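Local coordinates for GDSL-like Lipase/Acylhydrolase family protein (Neisseria meningitidis, PDB 4K3U) that probably hydrolyses ester bonds as a serine esterase of the SGNH type, plausibly removing O-acetyl groups from peptidoglycan, at residues Pro38-Leu43 and Glu370-Ala375; Gly60-Ala65 and Gly349-Ala354; Gly87-Ala92 and Ile200-Pro205. All coordinates share one frame; numbering follows the deposited sequence.

Contact 1 (38-43 with 370-375) is a buried helix-helix packing of apolar side chains at the outer end of the α/β core. Contact 2 (60-65 with 349-354) lies in the same core and is only partly buried; it brings together the turn into helix 62-65 and the loop before helix 354-373, which carry the likely active-site serine and histidine. Helix 354-373 connects the two, starting at contact 2 and ending in contact 1. Contact 3 (87-92 with 200-205) is wholly buried and differs in kind: paired strands within the antiparallel sheet, held by backbone hydrogen bonds and an asparagine stacked on an indole. Contacts 2 and 3 touch between A65 and Y90.

Contact 1: Pro38-Leu43 and Glu370-Ala375; sequences PWMKKL and ELVRSA
The opening turn of helix 38-47 lies against the last turn of helix 354-373, closest at M40 and V372, whose CA atoms are 7.2 Å apart. V372 supplies the centre of the packing through a single methyl. Its CG2, beside the backbone N, receives M40 SD at 3.7 Å and L43 CD2 at 3.6 Å, the leucine side chain crossing that of the valine at about a right angle. M40 leaves its helix with CG anti to the backbone N (chi1 175°), then bends at both later torsions, which brings CE against the other helix, within 3.9 Å of V372 CG2 and 4.2 Å of L371 CG. W39 adds a looser touch, the CH2 corner of its indole meeting L371 CD2 near the ring plane at 4.4 Å. Just behind this patch the helix ends. S374 leaves helical geometry as the centre of an inverse gamma turn, and its OG donates to L371 O at 2.8 Å from above the carbonyl plane, giving that carbonyl a partner at the helix end. W81 of helix 68-81 packs on both L43 and V372, while M322 of strand 322-325 touches W39 and L371. Between the two segments the interaction is entirely apolar, so it probably depends on burial and on the fit of the sulfur and methyl surfaces.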
loop_
_atom_site.group_PDB
_atom_site.type_symbol
_atom_site.label_atom_id
_atom_site.label_comp_id
_atom_site.label_asym_id
_atom_site.label_seq_id
_atom_site.Cartn_x
_atom_site.Cartn_y
_atom_site.Cartn_z
ATOM N N PRO A 38 19.441 -2.390 -8.014
ATOM C CA PRO A 38 19.832 -2.167 -6.619
ATOM C C PRO A 38 18.879 -2.814 -5.605
ATOM O O PRO A 38 19.343 -3.226 -4.545
ATOM C CB PRO A 38 19.822 -0.636 -6.482
ATOM C CG PRO A 38 19.118 -0.119 -7.690
ATOM C CD PRO A 38 19.337 -1.132 -8.768
ATOM N N TRP A 39 17.589 -2.925 -5.917
ATOM C CA TRP A 39 16.636 -3.433 -4.923
ATOM C C TRP A 39 16.663 -4.964 -4.827
ATOM O O TRP A 39 16.435 -5.534 -3.761
ATOM C CB TRP A 39 15.209 -2.930 -5.223
ATOM C CG TRP A 39 14.588 -3.454 -6.487
ATOM C CD1 TRP A 39 14.587 -2.847 -7.719
ATOM C CD2 TRP A 39 13.880 -4.690 -6.649
ATOM N NE1 TRP A 39 13.915 -3.632 -8.630
ATOM C CE2 TRP A 39 13.472 -4.766 -7.998
ATOM C CE3 TRP A 39 13.555 -5.743 -5.787
ATOM C CZ2 TRP A 39 12.758 -5.851 -8.499
ATOM C CZ3 TRP A 39 12.842 -6.816 -6.288
ATOM C CH2 TRP A 39 12.452 -6.860 -7.633
ATOM N N MET A 40 16.951 -5.635 -5.934
ATOM C CA MET A 40 17.119 -7.081 -5.886
ATOM C C MET A 40 18.329 -7.449 -5.029
ATOM O O MET A 40 18.292 -8.412 -4.261
ATOM C CB MET A 40 17.276 -7.652 -7.293
ATOM C CG MET A 40 17.575 -9.146 -7.335
ATOM S SD MET A 40 16.166 -10.130 -6.811
ATOM C CE MET A 40 14.991 -9.783 -8.111
ATOM N N LYS A 41 19.396 -6.662 -5.164
ATOM C CA LYS A 41 20.633 -6.920 -4.434
ATOM C C LYS A 41 20.407 -6.751 -2.937
ATOM O O LYS A 41 20.888 -7.554 -2.135
ATOM C CB LYS A 41 21.766 -6.004 -4.906
ATOM C CG LYS A 41 23.129 -6.442 -4.369
ATOM C CD LYS A 41 24.120 -5.293 -4.224
ATOM C CE LYS A 41 25.394 -5.783 -3.527
ATOM N NZ LYS A 41 26.432 -4.720 -3.362
ATOM N N LYS A 42 19.650 -5.727 -2.559
ATOM C CA LYS A 42 19.287 -5.565 -1.157
ATOM C C LYS A 42 18.439 -6.745 -0.648
ATOM O O LYS A 42 18.644 -7.243 0.470
ATOM C CB LYS A 42 18.539 -4.243 -0.940
ATOM C CG LYS A 42 18.178 -4.009 0.507
ATOM C CD LYS A 42 17.603 -2.629 0.751
ATOM C CE LYS A 42 17.074 -2.566 2.173
ATOM N NZ LYS A 42 16.623 -1.213 2.565
ATOM N N LEU A 43 17.491 -7.194 -1.464
ATOM C CA LEU A 43 16.620 -8.297 -1.055
ATOM C C LEU A 43 17.397 -9.615 -0.939
ATOM O O LEU A 43 17.200 -10.370 0.013
ATOM C CB LEU A 43 15.456 -8.456 -2.034
ATOM C CG LEU A 43 14.435 -9.563 -1.744
ATOM C CD1 LEU A 43 13.841 -9.465 -0.342
ATOM C CD2 LEU A 43 13.338 -9.520 -2.787
ATOM N N GLU A 370 10.010 -16.582 -7.365
ATOM C CA GLU A 370 10.605 -17.157 -8.567
ATOM C C GLU A 370 11.541 -16.158 -9.220
ATOM O O GLU A 370 12.643 -16.520 -9.632
ATOM C CB GLU A 370 9.521 -17.607 -9.552
ATOM C CG GLU A 370 9.774 -17.220 -11.006
ATOM C CD GLU A 370 10.484 -18.299 -11.813
ATOM O OE1 GLU A 370 11.639 -18.648 -11.482
ATOM O OE2 GLU A 370 9.880 -18.804 -12.785
ATOM N N LEU A 371 11.116 -14.898 -9.293
ATOM C CA LEU A 371 11.921 -13.866 -9.933
ATOM C C LEU A 371 13.238 -13.713 -9.180
ATOM O O LEU A 371 14.304 -13.549 -9.782
ATOM C CB LEU A 371 11.162 -12.533 -9.984
ATOM C CG LEU A 371 11.874 -11.300 -10.557
ATOM C CD1 LEU A 371 12.157 -11.425 -12.049
ATOM C CD2 LEU A 371 11.048 -10.056 -10.301
ATOM N N VAL A 372 13.156 -13.791 -7.859
ATOM C CA VAL A 372 14.332 -13.679 -6.999
ATOM C C VAL A 372 15.210 -14.922 -7.120
ATOM O O VAL A 372 16.430 -14.813 -7.263
ATOM C CB VAL A 372 13.920 -13.470 -5.519
ATOM C CG1 VAL A 372 15.073 -13.746 -4.588
ATOM C CG2 VAL A 372 13.388 -12.050 -5.311
ATOM N N ARG A 373 14.573 -16.096 -7.072
ATOM C CA ARG A 373 15.263 -17.389 -7.167
ATOM C C ARG A 373 16.106 -17.482 -8.438
ATOM O O ARG A 373 17.269 -17.880 -8.378
ATOM C CB ARG A 373 14.255 -18.542 -7.103
ATOM C CG ARG A 373 14.847 -19.929 -7.325
ATOM C CD ARG A 373 13.753 -20.939 -7.671
ATOM N NE ARG A 373 12.965 -20.491 -8.818
ATOM C CZ ARG A 373 11.880 -21.105 -9.282
ATOM N NH1 ARG A 373 11.432 -22.212 -8.702
ATOM N NH2 ARG A 373 11.242 -20.608 -10.331
ATOM N N SER A 374 15.537 -17.100 -9.579
ATOM C CA SER A 374 16.338 -16.892 -10.778
ATOM C C SER A 374 17.325 -15.780 -10.448
ATOM O O SER A 374 17.148 -14.638 -10.877
ATOM C CB SER A 374 15.469 -16.530 -11.990
ATOM O OG SER A 374 14.995 -15.194 -11.926
ATOM N N ALA A 375 18.351 -16.139 -9.669
ATOM C CA ALA A 375 19.220 -15.199 -8.951
ATOM C C ALA A 375 19.606 -13.974 -9.772
ATOM O O ALA A 375 20.769 -13.786 -10.108
ATOM C CB ALA A 375 20.478 -15.921 -8.469
#

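Contact 2: Gly60-Ala65 and Gly349-Ala354; sequences GDSHTA and GVHFSA
S62 and H351 face each other where two signature motifs of the SGNH hydrolases converge: the GDS motif at 60-62 and the DxxH motif that ends at H351. In relatives these positions hold the nucleophilic serine and the histidine that activates it, and the geometry is consistent with the same roles here. S62 CB lies near the plane of the H351 imidazole, 4.0 Å from CD2 at its edge. S62 OG is 4.1 Å from H351 NE2, too far for a hydrogen bond; it is instead bonded to the backbone N of G218. The imidazole is positioned from behind by D348, which bonds ND1, and V350 CG1 lies over the centre of one ring face.

H63 supplies the second point of contact. With CG beside the backbone N (chi1 -54°), its ring extends to the opposite loop, where CE1 lies 3.4 Å from V350 O, near the imidazole plane. The edge of F352 is turned toward the H63 face in an offset edge-to-face pair, centroids 5.8 Å apart and planes at 67°. Both H63 nitrogens are engaged, ND1 with Y357 OH and NE2 with T249 OG1, which fixes the rotation of the ring. At the start of helix 62-65, D61 OD1 caps H63 N at 3.1 Å. H63 is thus placed as a second-shell residue would be, held by Y357, T249 and F352, whereas S62 and H351 approach only at van der Waals distance, consistent with a catalytic pair not hydrogen-bonded to each other in this structure.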
loop_
_atom_site.group_PDB
_atom_site.type_symbol
_atom_site.label_atom_id
_atom_site.label_comp_id
_atom_site.label_asym_id
_atom_site.label_seq_id
_atom_site.Cartn_x
_atom_site.Cartn_y
_atom_site.Cartn_z
ATOM N N GLY A 60 -2.920 1.558 -3.324
ATOM C CA GLY A 60 -4.007 1.213 -4.230
ATOM C C GLY A 60 -5.421 1.588 -3.830
ATOM O O GLY A 60 -5.655 2.582 -3.131
ATOM N N ASP A 61 -6.366 0.770 -4.280
ATOM C CA ASP A 61 -7.792 1.040 -4.126
ATOM C C ASP A 61 -8.362 0.107 -3.062
ATOM O O ASP A 61 -7.631 -0.291 -2.163
ATOM C CB ASP A 61 -8.530 0.855 -5.461
ATOM C CG ASP A 61 -8.291 -0.527 -6.082
ATOM O OD1 ASP A 61 -7.843 -1.462 -5.369
ATOM O OD2 ASP A 61 -8.550 -0.683 -7.300
ATOM N N SER A 62 -9.635 -0.285 -3.214
ATOM C CA SER A 62 -10.353 -1.110 -2.220
ATOM C C SER A 62 -9.726 -2.469 -1.978
ATOM O O SER A 62 -9.763 -2.982 -0.853
ATOM C CB SER A 62 -11.815 -1.337 -2.631
ATOM O OG SER A 62 -12.483 -0.116 -2.877
ATOM N N HIS A 63 -9.186 -3.067 -3.035
ATOM C CA HIS A 63 -8.562 -4.382 -2.916
ATOM C C HIS A 63 -7.414 -4.292 -1.921
ATOM O O HIS A 63 -7.201 -5.204 -1.132
ATOM C CB HIS A 63 -8.065 -4.890 -4.284
ATOM C CG HIS A 63 -9.120 -4.889 -5.346
ATOM N ND1 HIS A 63 -10.322 -5.549 -5.203
ATOM C CD2 HIS A 63 -9.154 -4.304 -6.572
ATOM C CE1 HIS A 63 -11.053 -5.370 -6.292
ATOM N NE2 HIS A 63 -10.367 -4.620 -7.138
ATOM N N THR A 64 -6.692 -3.173 -1.967
ATOM C CA THR A 64 -5.571 -2.911 -1.079
ATOM C C THR A 64 -6.081 -2.543 0.318
ATOM O O THR A 64 -5.620 -3.066 1.335
ATOM C CB THR A 64 -4.675 -1.771 -1.657
ATOM O OG1 THR A 64 -4.064 -2.230 -2.867
ATOM C CG2 THR A 64 -3.574 -1.336 -0.664
ATOM N N ALA A 65 -7.066 -1.659 0.347
ATOM C CA ALA A 65 -7.577 -1.097 1.588
ATOM C C ALA A 65 -8.195 -2.152 2.516
ATOM O O ALA A 65 -8.333 -1.910 3.711
ATOM C CB ALA A 65 -8.594 0.003 1.277
ATOM N N GLY A 349 -19.354 -8.998 -8.227
ATOM C CA GLY A 349 -18.517 -9.228 -9.396
ATOM C C GLY A 349 -17.338 -8.271 -9.523
ATOM O O GLY A 349 -16.743 -8.137 -10.599
ATOM N N VAL A 350 -16.993 -7.614 -8.418
ATOM C CA VAL A 350 -15.931 -6.613 -8.402
ATOM C C VAL A 350 -14.937 -6.886 -7.271
ATOM O O VAL A 350 -13.742 -7.069 -7.510
ATOM C CB VAL A 350 -16.519 -5.196 -8.264
ATOM C CG1 VAL A 350 -15.413 -4.154 -8.233
ATOM C CG2 VAL A 350 -17.486 -4.912 -9.428
ATOM N N HIS A 351 -15.442 -6.928 -6.039
ATOM C CA HIS A 351 -14.607 -7.209 -4.876
ATOM C C HIS A 351 -14.465 -8.711 -4.654
ATOM O O HIS A 351 -15.260 -9.495 -5.148
ATOM C CB HIS A 351 -15.186 -6.526 -3.632
ATOM C CG HIS A 351 -15.391 -5.054 -3.810
ATOM N ND1 HIS A 351 -16.612 -4.507 -4.141
ATOM C CD2 HIS A 351 -14.522 -4.021 -3.744
ATOM C CE1 HIS A 351 -16.489 -3.196 -4.254
ATOM N NE2 HIS A 351 -15.233 -2.875 -4.015
ATOM N N PHE A 352 -13.440 -9.110 -3.914
ATOM C CA PHE A 352 -13.210 -10.523 -3.679
ATOM C C PHE A 352 -13.566 -10.881 -2.250
ATOM O O PHE A 352 -13.785 -10.011 -1.407
ATOM C CB PHE A 352 -11.755 -10.899 -3.964
ATOM C CG PHE A 352 -11.368 -10.764 -5.407
ATOM C CD1 PHE A 352 -11.081 -9.519 -5.952
ATOM C CD2 PHE A 352 -11.299 -11.883 -6.224
ATOM C CE1 PHE A 352 -10.729 -9.384 -7.296
ATOM C CE2 PHE A 352 -10.945 -11.762 -7.568
ATOM C CZ PHE A 352 -10.656 -10.508 -8.105
ATOM N N SER A 353 -13.634 -12.176 -1.997
ATOM C CA SER A 353 -13.803 -12.686 -0.646
ATOM C C SER A 353 -12.431 -12.717 -0.017
ATOM O O SER A 353 -11.427 -12.598 -0.731
ATOM C CB SER A 353 -14.409 -14.093 -0.664
ATOM O OG SER A 353 -13.502 -14.984 -1.301
ATOM N N ALA A 354 -12.386 -12.906 1.300
ATOM C CA ALA A 354 -11.118 -13.043 2.007
ATOM C C ALA A 354 -10.199 -14.073 1.344
ATOM O O ALA A 354 -9.024 -13.798 1.117
ATOM C CB ALA A 354 -11.367 -13.423 3.497
#

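Contact 3: Gly87-Ala92 and Ile200-Pro205; sequences GWVYPA and INIENP
N201 lies across the indole of W88, and its side chain can be followed atom by atom. CB sits over the six-membered ring, close to CD2 and CE3 of W88, as a CH-pi contact. A chi1 of -167° swings CG away from the backbone N and lays the amide along the indole, CG 3.7 Å from W88 CE2 and the two planes only 16° apart. From there OD1 turns back to the other strand and rests 3.1 Å from G87 C; it is also near W88 N, at an angle too poor for a hydrogen bond. ND2 passes 4.0 Å from W88 CE2 and points on to E203 OE2, a bond whose acceptor is less surely placed.

The backbones beneath pair antiparallel. G87 and I202 form one hydrogen-bonded pair, G87 N to I202 O at 3.2 Å and I202 N to G87 O at 3.0 Å. V89 and I200 form the other, V89 N to I200 O at 2.9 Å, with I200 N returning to V89 O at 3.0 Å. Between them W88 and N201 are the non-hydrogen-bonded pair, both side chains on the same face. On the other face, I200 CD1 reaches P91 CB at 4.2 Å.

Strand 195-203 runs between 85-89 and 146-155, where N201 bonds the backbone of S150 and F152 meets the W88 ring. W88 NE1 is taken by T238 O, just past helix 231-236, and W88 N by S212 OG of strand 208-215, so the corner of the chain at W88 joins the antiparallel sheet to the mixed sheet of the hydrolase core.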
loop_
_atom_site.group_PDB
_atom_site.type_symbol
_atom_site.label_atom_id
_atom_site.label_comp_id
_atom_site.label_asym_id
_atom_site.label_seq_id
_atom_site.Cartn_x
_atom_site.Cartn_y
_atom_site.Cartn_z
ATOM N N GLY A 87 5.271 -2.584 9.676
ATOM C CA GLY A 87 5.429 -1.535 8.691
ATOM C C GLY A 87 4.566 -0.313 8.930
ATOM O O GLY A 87 4.222 0.013 10.070
ATOM N N TRP A 88 4.236 0.373 7.839
ATOM C CA TRP A 88 3.427 1.584 7.873
ATOM C C TRP A 88 1.935 1.255 8.020
ATOM O O TRP A 88 1.329 0.659 7.112
ATOM C CB TRP A 88 3.644 2.411 6.598
ATOM C CG TRP A 88 5.037 3.010 6.407
ATOM C CD1 TRP A 88 6.043 2.522 5.603
ATOM C CD2 TRP A 88 5.545 4.226 6.981
ATOM N NE1 TRP A 88 7.140 3.352 5.658
ATOM C CE2 TRP A 88 6.864 4.403 6.492
ATOM C CE3 TRP A 88 5.022 5.173 7.879
ATOM C CZ2 TRP A 88 7.665 5.488 6.869
ATOM C CZ3 TRP A 88 5.812 6.255 8.244
ATOM C CH2 TRP A 88 7.118 6.410 7.741
ATOM N N VAL A 89 1.341 1.650 9.145
ATOM C CA VAL A 89 -0.072 1.355 9.407
ATOM C C VAL A 89 -0.894 2.621 9.647
ATOM O O VAL A 89 -0.325 3.698 9.856
ATOM C CB VAL A 89 -0.223 0.436 10.622
ATOM C CG1 VAL A 89 0.493 -0.878 10.365
ATOM C CG2 VAL A 89 0.325 1.125 11.877
ATOM N N TYR A 90 -2.224 2.488 9.634
ATOM C CA TYR A 90 -3.104 3.638 9.869
ATOM C C TYR A 90 -2.816 4.239 11.232
ATOM O O TYR A 90 -2.415 3.527 12.145
ATOM C CB TYR A 90 -4.585 3.258 9.804
ATOM C CG TYR A 90 -5.093 2.725 8.472
ATOM C CD1 TYR A 90 -4.405 2.956 7.285
ATOM C CD2 TYR A 90 -6.272 1.992 8.413
ATOM C CE1 TYR A 90 -4.882 2.457 6.074
ATOM C CE2 TYR A 90 -6.753 1.492 7.218
ATOM C CZ TYR A 90 -6.058 1.731 6.053
ATOM O OH TYR A 90 -6.544 1.225 4.879
ATOM N N PRO A 91 -3.030 5.551 11.382
ATOM C CA PRO A 91 -2.928 6.139 12.720
ATOM C C PRO A 91 -4.175 5.895 13.580
ATOM O O PRO A 91 -4.113 6.129 14.785
ATOM C CB PRO A 91 -2.756 7.628 12.425
ATOM C CG PRO A 91 -3.509 7.829 11.154
ATOM C CD PRO A 91 -3.248 6.573 10.345
ATOM N N ALA A 92 -5.278 5.457 12.974
ATOM C CA ALA A 92 -6.527 5.197 13.696
ATOM C C ALA A 92 -7.438 4.307 12.855
ATOM O O ALA A 92 -7.139 4.058 11.681
ATOM C CB ALA A 92 -7.237 6.510 14.045
ATOM N N ILE A 200 2.024 5.475 10.418
ATOM C CA ILE A 200 3.018 5.254 11.452
ATOM C C ILE A 200 3.826 4.007 11.104
ATOM O O ILE A 200 3.250 2.942 10.908
ATOM C CB ILE A 200 2.362 5.047 12.828
ATOM C CG1 ILE A 200 1.537 6.269 13.227
ATOM C CG2 ILE A 200 3.409 4.710 13.889
ATOM C CD1 ILE A 200 0.642 6.005 14.390
ATOM N N ASN A 201 5.147 4.135 11.022
ATOM C CA ASN A 201 5.993 2.994 10.683
ATOM C C ASN A 201 6.473 2.315 11.942
ATOM O O ASN A 201 6.978 2.973 12.853
ATOM C CB ASN A 201 7.195 3.408 9.836
ATOM C CG ASN A 201 7.920 2.194 9.216
ATOM O OD1 ASN A 201 7.307 1.152 8.974
ATOM N ND2 ASN A 201 9.226 2.328 8.982
ATOM N N ILE A 202 6.305 0.999 11.996
ATOM C CA ILE A 202 6.684 0.220 13.174
ATOM C C ILE A 202 7.524 -0.989 12.750
ATOM O O ILE A 202 6.984 -2.030 12.352
ATOM C CB ILE A 202 5.442 -0.233 13.963
ATOM C CG1 ILE A 202 4.521 0.967 14.233
ATOM C CG2 ILE A 202 5.844 -0.889 15.274
ATOM C CD1 ILE A 202 3.214 0.610 14.917
ATOM N N GLU A 203 8.845 -0.827 12.833
ATOM C CA GLU A 203 9.812 -1.773 12.277
ATOM C C GLU A 203 10.550 -2.520 13.380
ATOM O O GLU A 203 10.915 -1.928 14.397
ATOM C CB GLU A 203 10.838 -1.043 11.401
ATOM C CG GLU A 203 10.508 -0.983 9.944
ATOM C CD GLU A 203 11.463 -0.097 9.177
ATOM O OE1 GLU A 203 12.538 0.249 9.724
ATOM O OE2 GLU A 203 11.135 0.253 8.025
ATOM N N ASN A 204 10.779 -3.811 13.171
ATOM C CA ASN A 204 11.581 -4.615 14.088
ATOM C C ASN A 204 13.080 -4.405 13.779
ATOM O O ASN A 204 13.498 -4.462 12.622
ATOM C CB ASN A 204 11.146 -6.085 13.989
ATOM C CG ASN A 204 12.289 -7.074 14.186
ATOM O OD1 ASN A 204 13.086 -6.970 15.125
ATOM N ND2 ASN A 204 12.354 -8.067 13.302
ATOM N N PRO A 205 13.885 -4.116 14.817
ATOM C CA PRO A 205 15.312 -3.782 14.669
ATOM C C PRO A 205 16.166 -4.885 14.027
ATOM O O PRO A 205 17.228 -4.580 13.473
ATOM C CB PRO A 205 15.766 -3.531 16.113
ATOM C CG PRO A 205 14.731 -4.173 16.978
ATOM C CD PRO A 205 13.446 -4.065 16.224
#